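Caspase Nc (Drosophila melanogaster, PDB 2FP3) acts as an initiator caspase, a cysteine protease of the activation cascade that leads to apoptosis in the fly, here represented by its caspase domain. Local coordinates at residues F130-M135 with Q158-H163; D162-A167 with K175-M180; N97-P102 with S121-N126. The protein carries 2 engineered substitutions. All blocks are in the same frame, centred on the assembly; numbering follows the deposited sequence.

Contact 1 (F130-M135 with Q158-H163); sequences FVMVLM and QKIKDH
With CG set anti to the backbone N in both M132 (chi1 174°) and L134 (chi1 174°), two side chains of strand 130-135 reach out to I160, whose CG2 takes M132 and whose CD1 takes L134. This is helix-on-sheet packing in the alpha/beta caspase fold: segment 130-135 belongs to a central strand of the mixed sheet, and I160 belongs to helix 157-162, lying over one face of it. I160 places CG2 anti to its own backbone N and CG1 anti to the carbonyl carbon, and thereby offers the short branch to one partner and the long branch to the other. Strand alternation puts M132 and L134, two residues apart, on the same side of the sheet, where I160 meets both. Both cross I160 at about a right angle.

Nothing polar passes between the segments, and only 97 Å² is buried between them. The closest CA pair, L134 and I160, is still 10.3 Å apart, which means the side chains span the gap alone. M132 also packs on L65 and F181, and L134 on V67 and F181. The side chain of L134 is about 9 Å from that of A184, an engineered residue at the position inferred to be catalytic, so the packing belongs to the hydrophobic layer not far from the active site.

The M132 chain bends at chi3 (71°), and its terminal CE meets I160 CG2 at 4.0 Å; two residues further along the strand, L134 CD2 lies 4.0 Å from I160 CD1.

Contact 2 (D162-A167 with K175-M180); sequences DHFQTA and KPKVLM
F164 is the residue through which the loop following helix 157-162 meets K177 and L179 on the strand side. The chain enters at D162, whose carbonyl begins a type I beta turn closed by Q165 N to D162 O (3.0 Å). H163, next along, lies behind the aromatic ring, on the face turned from the strand. Then comes F164 itself, whose CG, anti to the carbonyl carbon (chi1 -63°), swings the ring in under L179. L179 covers the ring's other face: its CD2 is 3.6 Å from the F164 ring centroid and 19° off the ring normal, a CH-pi contact, while L179 CD1 touches the rim at F164 CD2 (3.8 Å). The lysine takes an oblique position, K177 CD lying 4.1 Å from F164 CD1. Its aliphatic part does the packing; bends at chi3 and chi4 then turn the ammonium back to the carbonyls of L172 and A231, which bind it.

Q165 points away from the strand and returns its side-chain NE2 to D162 O (3.3 Å). This donor sits above the carbonyl plane, across that plane from Q165 N, so one oxygen receives two bonds and the turn is clasped twice.

In the caspase domain the loop after helix 157-162 thus folds back, through F164, onto strand 177-181, the strand it leads into. F164 also meets the ring of F130 on the adjacent strand 130-139 and L115 of helix 108-119, while K177 and L179 touch T233 of strand 233-237.

Contact 3 (N97-P102 with S121-N126); sequences NFTIFP and SSYVQN
F101 of strand 98-103 drives the end of its ring into the face of Y123, packing the short helix 122-126 of the caspase domain against a strand that pairs in parallel with strand 62-68. The pair is T-shaped (edge-to-face): the centroids are 5.3 Å apart and the planes meet at 66°. Its closest point is F101 CZ, 3.6 Å from Y123 CD1 and displaced toward the rim of the tyrosine ring, near the CG end. Both residues carry CG anti to the carbonyl carbon (Y123 chi1 -64°), which turns the two rings toward each other from strand and helix.

Packing is firmer on the F101 side. That residue is buried, its ring also resting on L24 and V63, and its backbone is bonded to L64 and M66 of the neighbouring strand 62-68. Looser is the touch of T99, two residues back on the strand: its CG2, anti to the backbone N, comes obliquely to 4.1 Å from Y123 CD2. Y123 itself is exposed, as are S122 and Q125 beside it on the helix.

S121 caps the helix: its OG accepts from V124 N (2.9 Å, N-H...O angle 161°) and also bonds to V118 O, so Y123 projects from a capped first turn.

Between the segments themselves no hydrogen bond forms, and 128 Å² is buried. With no directional bond to hold them, the contact rests on shape and on the edge of a buried phenylalanine against one face of an overall solvent-exposed tyrosine, while the capping bond of S121 helps set where Y123 stands.

In the fold
Contacts 1 and 2 are core, with every touching residue buried, whereas contact 3 lies nearer the surface and includes a solvent-exposed tyrosine. The first two share D162 and H163 and reach adjacent strands of the sheet, 130-139 and 177-181, where M132 O meets M180 N at 2.8 Å. Contact 3 belongs to the same sheet farther along, on strand 98-103, and is tied to contact 2 through K175 NZ and Q125 O (3.0 Å). In chemistry they run from aliphatic packing through methyl groups in contact 1, through methyl and lysine chain on a ring in contact 2, to mainly ring edge on ring face in contact 3.

Contact 1 (F130-M135 with Q158-H163)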
# COMPACT_ATOMS: atom_id res chain seq x y z
N PHE A 130 2.12 0.24 9.40
CA PHE A 130 1.08 0.98 8.68
C PHE A 130 1.22 0.86 7.17
O PHE A 130 2.27 1.12 6.60
CB PHE A 130 1.12 2.46 9.05
CG PHE A 130 0.07 3.27 8.35
CD1 PHE A 130 -1.22 3.36 8.87
CD2 PHE A 130 0.35 3.89 7.13
CE1 PHE A 130 -2.22 4.05 8.19
CE2 PHE A 130 -0.65 4.58 6.43
CZ PHE A 130 -1.93 4.66 6.96
N VAL A 131 0.14 0.45 6.51
CA VAL A 131 0.13 0.33 5.06
C VAL A 131 -1.09 1.06 4.51
O VAL A 131 -2.21 0.83 4.95
CB VAL A 131 0.05 -1.14 4.60
CG1 VAL A 131 -0.07 -1.20 3.08
CG2 VAL A 131 1.29 -1.90 5.04
N MET A 132 -0.86 1.96 3.57
CA MET A 132 -1.97 2.66 2.95
C MET A 132 -1.93 2.32 1.47
O MET A 132 -0.86 2.30 0.86
CB MET A 132 -1.86 4.19 3.12
CG MET A 132 -2.95 4.96 2.35
SD MET A 132 -2.76 6.78 2.25
CE MET A 132 -1.38 6.92 1.12
N VAL A 133 -3.09 2.02 0.90
CA VAL A 133 -3.15 1.73 -0.52
C VAL A 133 -4.21 2.64 -1.11
O VAL A 133 -5.40 2.52 -0.81
CB VAL A 133 -3.52 0.27 -0.83
CG1 VAL A 133 -3.52 0.05 -2.33
CG2 VAL A 133 -2.52 -0.68 -0.18
N LEU A 134 -3.76 3.59 -1.93
CA LEU A 134 -4.66 4.53 -2.58
C LEU A 134 -4.74 4.16 -4.05
O LEU A 134 -3.73 4.17 -4.76
CB LEU A 134 -4.15 5.97 -2.43
CG LEU A 134 -4.91 7.06 -3.19
CD1 LEU A 134 -6.36 7.10 -2.72
CD2 LEU A 134 -4.24 8.40 -2.96
N MET A 135 -5.94 3.82 -4.50
CA MET A 135 -6.14 3.44 -5.89
C MET A 135 -7.04 4.44 -6.58
O MET A 135 -8.24 4.51 -6.29
CB MET A 135 -6.72 2.03 -5.96
CG MET A 135 -5.78 1.00 -5.40
SD MET A 135 -6.53 -0.57 -5.10
CE MET A 135 -7.57 -0.17 -3.66
N GLN A 158 2.96 14.88 -3.16
CA GLN A 158 3.89 15.33 -2.15
C GLN A 158 3.08 15.64 -0.88
O GLN A 158 3.48 15.28 0.22
CB GLN A 158 4.62 16.59 -2.62
CG GLN A 158 6.11 16.43 -2.82
CD GLN A 158 6.84 16.10 -1.53
OE1 GLN A 158 6.77 14.99 -1.03
NE2 GLN A 158 7.56 17.09 -0.99
N LYS A 159 1.95 16.31 -1.06
CA LYS A 159 1.09 16.67 0.06
C LYS A 159 0.81 15.40 0.85
O LYS A 159 1.08 15.33 2.05
CB LYS A 159 -0.23 17.26 -0.45
CG LYS A 159 -1.19 17.76 0.63
CD LYS A 159 -0.88 19.19 1.07
CE LYS A 159 0.47 19.32 1.77
NZ LYS A 159 0.76 20.72 2.20
N ILE A 160 0.28 14.40 0.16
CA ILE A 160 -0.04 13.12 0.78
C ILE A 160 1.16 12.53 1.54
O ILE A 160 1.03 12.17 2.70
CB ILE A 160 -0.51 12.12 -0.29
CG1 ILE A 160 -1.70 12.71 -1.04
CG2 ILE A 160 -0.91 10.81 0.36
CD1 ILE A 160 -2.27 11.80 -2.12
N LYS A 161 2.32 12.44 0.90
CA LYS A 161 3.49 11.89 1.57
C LYS A 161 3.82 12.67 2.84
O LYS A 161 4.05 12.09 3.90
CB LYS A 161 4.72 11.91 0.66
CG LYS A 161 4.59 11.09 -0.60
CD LYS A 161 5.81 11.23 -1.49
CE LYS A 161 5.58 10.52 -2.81
NZ LYS A 161 6.80 10.49 -3.66
N ASP A 162 3.85 14.00 2.71
CA ASP A 162 4.18 14.89 3.81
C ASP A 162 3.34 14.65 5.05
O ASP A 162 3.77 14.95 6.17
CB ASP A 162 4.04 16.34 3.35
CG ASP A 162 5.19 16.77 2.46
OD1 ASP A 162 5.61 15.99 1.58
OD2 ASP A 162 5.68 17.91 2.63
N HIS A 163 2.15 14.12 4.87
CA HIS A 163 1.30 13.85 6.01
C HIS A 163 1.99 12.91 6.99
O HIS A 163 1.69 12.91 8.18
CB HIS A 163 -0.03 13.25 5.57
CG HIS A 163 -0.93 12.92 6.72
ND1 HIS A 163 -0.97 11.67 7.30
CD2 HIS A 163 -1.77 13.70 7.44
CE1 HIS A 163 -1.79 11.69 8.33
NE2 HIS A 163 -2.29 12.91 8.44

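Contact 2 (D162-A167 with K175-M180)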
# COMPACT_ATOMS: atom_id res chain seq x y z
N ASP A 162 3.85 14.00 2.71
CA ASP A 162 4.18 14.89 3.81
C ASP A 162 3.34 14.65 5.05
O ASP A 162 3.77 14.95 6.17
CB ASP A 162 4.04 16.34 3.35
CG ASP A 162 5.19 16.77 2.46
OD1 ASP A 162 5.61 15.99 1.58
OD2 ASP A 162 5.68 17.91 2.63
N HIS A 163 2.15 14.12 4.87
CA HIS A 163 1.30 13.85 6.01
C HIS A 163 1.99 12.91 6.99
O HIS A 163 1.69 12.91 8.18
CB HIS A 163 -0.03 13.25 5.57
CG HIS A 163 -0.93 12.92 6.72
ND1 HIS A 163 -0.97 11.67 7.30
CD2 HIS A 163 -1.77 13.70 7.44
CE1 HIS A 163 -1.79 11.69 8.33
NE2 HIS A 163 -2.29 12.91 8.44
N PHE A 164 2.93 12.11 6.49
CA PHE A 164 3.62 11.14 7.32
C PHE A 164 4.91 11.62 7.97
O PHE A 164 5.69 10.80 8.45
CB PHE A 164 3.85 9.86 6.52
CG PHE A 164 2.58 9.19 6.10
CD1 PHE A 164 1.97 8.24 6.92
CD2 PHE A 164 1.94 9.56 4.91
CE1 PHE A 164 0.75 7.66 6.56
CE2 PHE A 164 0.72 8.99 4.54
CZ PHE A 164 0.12 8.04 5.37
N GLN A 165 5.14 12.93 7.99
CA GLN A 165 6.33 13.46 8.65
C GLN A 165 6.11 13.24 10.15
O GLN A 165 4.97 13.32 10.64
CB GLN A 165 6.48 14.96 8.35
CG GLN A 165 5.22 15.77 8.62
CD GLN A 165 5.43 17.26 8.42
OE1 GLN A 165 6.21 17.89 9.14
NE2 GLN A 165 4.75 17.83 7.43
N THR A 166 7.19 12.97 10.88
CA THR A 166 7.10 12.71 12.32
C THR A 166 6.20 13.70 13.07
O THR A 166 5.49 13.32 14.00
CB THR A 166 8.49 12.74 12.96
OG1 THR A 166 8.96 14.09 13.02
CG2 THR A 166 9.47 11.91 12.15
N ALA A 167 6.24 14.96 12.68
CA ALA A 167 5.42 15.96 13.34
C ALA A 167 3.94 15.61 13.27
O ALA A 167 3.24 15.63 14.29
CB ALA A 167 5.65 17.33 12.71
N LYS A 175 8.28 3.44 12.93
CA LYS A 175 7.44 2.30 12.59
C LYS A 175 7.44 2.13 11.08
O LYS A 175 7.57 3.09 10.34
CB LYS A 175 6.00 2.52 13.07
CG LYS A 175 5.78 2.35 14.56
CD LYS A 175 4.30 2.46 14.89
CE LYS A 175 4.05 2.45 16.39
NZ LYS A 175 2.60 2.53 16.68
N PRO A 176 7.30 0.90 10.61
CA PRO A 176 7.29 0.62 9.17
C PRO A 176 6.07 1.26 8.50
O PRO A 176 4.93 0.99 8.89
CB PRO A 176 7.21 -0.90 9.09
CG PRO A 176 7.58 -1.38 10.47
CD PRO A 176 7.11 -0.33 11.40
N LYS A 177 6.30 2.11 7.49
CA LYS A 177 5.21 2.75 6.76
C LYS A 177 5.29 2.43 5.26
O LYS A 177 6.29 2.74 4.60
CB LYS A 177 5.23 4.27 6.97
CG LYS A 177 5.04 4.69 8.43
CD LYS A 177 5.06 6.20 8.59
CE LYS A 177 6.47 6.74 8.45
NZ LYS A 177 7.29 6.27 9.58
N VAL A 178 4.24 1.81 4.73
CA VAL A 178 4.21 1.43 3.32
C VAL A 178 3.08 2.17 2.63
O VAL A 178 1.91 1.88 2.87
CB VAL A 178 3.97 -0.11 3.17
CG1 VAL A 178 4.10 -0.52 1.69
CG2 VAL A 178 4.97 -0.88 4.02
N LEU A 179 3.44 3.13 1.79
CA LEU A 179 2.46 3.94 1.06
C LEU A 179 2.42 3.44 -0.38
O LEU A 179 3.41 3.53 -1.09
CB LEU A 179 2.86 5.41 1.12
CG LEU A 179 3.23 5.95 2.51
CD1 LEU A 179 3.70 7.40 2.40
CD2 LEU A 179 2.04 5.85 3.46
N MET A 180 1.27 2.92 -0.80
CA MET A 180 1.14 2.37 -2.15
C MET A 180 0.16 3.08 -3.07
O MET A 180 -1.02 3.24 -2.74
CB MET A 180 0.73 0.89 -2.07
CG MET A 180 1.68 0.02 -1.29
SD MET A 180 1.29 -1.73 -1.47
CE MET A 180 2.13 -2.11 -3.02

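Contact 3 (N97-P102 with S121-N126)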
# COMPACT_ATOMS: atom_id res chain seq x y z
N ASN A 97 -3.60 -10.42 9.54
CA ASN A 97 -4.15 -9.97 10.80
C ASN A 97 -4.08 -8.47 11.03
O ASN A 97 -3.81 -8.02 12.14
CB ASN A 97 -3.44 -10.69 11.95
CG ASN A 97 -3.49 -12.19 11.80
OD1 ASN A 97 -2.50 -12.82 11.40
ND2 ASN A 97 -4.64 -12.78 12.12
N PHE A 98 -4.31 -7.69 9.97
CA PHE A 98 -4.30 -6.23 10.07
C PHE A 98 -5.69 -5.73 10.39
O PHE A 98 -6.68 -6.40 10.11
CB PHE A 98 -3.89 -5.58 8.73
CG PHE A 98 -2.42 -5.34 8.57
CD1 PHE A 98 -1.96 -4.14 8.05
CD2 PHE A 98 -1.50 -6.32 8.93
CE1 PHE A 98 -0.60 -3.91 7.88
CE2 PHE A 98 -0.12 -6.10 8.76
CZ PHE A 98 0.33 -4.88 8.23
N THR A 99 -5.75 -4.54 10.97
CA THR A 99 -7.02 -3.89 11.25
C THR A 99 -7.19 -3.08 9.96
O THR A 99 -6.30 -2.31 9.59
CB THR A 99 -6.90 -2.99 12.48
OG1 THR A 99 -6.98 -3.81 13.65
CG2 THR A 99 -8.00 -1.94 12.50
N ILE A 100 -8.31 -3.27 9.28
CA ILE A 100 -8.56 -2.61 8.00
C ILE A 100 -9.62 -1.51 7.93
O ILE A 100 -10.75 -1.69 8.39
CB ILE A 100 -8.92 -3.69 6.96
CG1 ILE A 100 -7.91 -4.84 7.05
CG2 ILE A 100 -8.94 -3.07 5.55
CD1 ILE A 100 -8.26 -6.04 6.20
N PHE A 101 -9.26 -0.38 7.34
CA PHE A 101 -10.18 0.74 7.16
C PHE A 101 -10.31 1.00 5.66
O PHE A 101 -9.51 1.72 5.06
CB PHE A 101 -9.66 1.99 7.88
CG PHE A 101 -9.50 1.80 9.36
CD1 PHE A 101 -8.23 1.62 9.93
CD2 PHE A 101 -10.61 1.78 10.20
CE1 PHE A 101 -8.07 1.42 11.30
CE2 PHE A 101 -10.47 1.58 11.58
CZ PHE A 101 -9.19 1.40 12.13
N PRO A 102 -11.33 0.39 5.03
CA PRO A 102 -11.57 0.52 3.59
C PRO A 102 -12.59 1.57 3.22
O PRO A 102 -13.60 1.72 3.89
CB PRO A 102 -12.06 -0.87 3.22
CG PRO A 102 -12.98 -1.17 4.39
CD PRO A 102 -12.22 -0.64 5.61
N SER A 121 -5.60 7.70 15.19
CA SER A 121 -6.39 6.71 15.89
C SER A 121 -5.65 5.93 16.98
O SER A 121 -4.43 5.72 16.91
CB SER A 121 -6.96 5.69 14.89
OG SER A 121 -6.03 4.63 14.64
N SER A 122 -6.40 5.51 17.98
CA SER A 122 -5.83 4.71 19.04
C SER A 122 -5.28 3.46 18.35
O SER A 122 -4.27 2.91 18.76
CB SER A 122 -6.92 4.32 20.05
OG SER A 122 -8.00 3.66 19.41
N TYR A 123 -5.95 3.03 17.28
CA TYR A 123 -5.52 1.83 16.55
C TYR A 123 -4.09 1.93 16.04
O TYR A 123 -3.28 1.02 16.23
CB TYR A 123 -6.44 1.54 15.36
CG TYR A 123 -7.87 1.21 15.72
CD1 TYR A 123 -8.88 2.18 15.63
CD2 TYR A 123 -8.22 -0.08 16.14
CE1 TYR A 123 -10.21 1.87 15.94
CE2 TYR A 123 -9.55 -0.39 16.45
CZ TYR A 123 -10.53 0.58 16.35
OH TYR A 123 -11.84 0.28 16.66
N VAL A 124 -3.78 3.04 15.38
CA VAL A 124 -2.45 3.23 14.84
C VAL A 124 -1.43 3.52 15.94
O VAL A 124 -0.25 3.20 15.81
CB VAL A 124 -2.44 4.39 13.82
CG1 VAL A 124 -1.01 4.80 13.51
CG2 VAL A 124 -3.16 3.96 12.54
N GLN A 125 -1.89 4.11 17.03
CA GLN A 125 -1.01 4.44 18.14
C GLN A 125 -0.27 3.21 18.63
O GLN A 125 0.91 3.28 18.98
CB GLN A 125 -1.82 5.06 19.29
CG GLN A 125 -1.04 5.27 20.57
CD GLN A 125 -1.82 6.05 21.61
OE1 GLN A 125 -3.00 5.79 21.85
NE2 GLN A 125 -1.16 7.02 22.24
N ASN A 126 -0.95 2.07 18.63
CA ASN A 126 -0.32 0.86 19.11
C ASN A 126 -0.01 -0.20 18.06
O ASN A 126 0.45 -1.29 18.38
CB ASN A 126 -1.20 0.26 20.21
CG ASN A 126 -1.43 1.23 21.34
OD1 ASN A 126 -0.49 1.86 21.85
ND2 ASN A 126 -2.68 1.37 21.76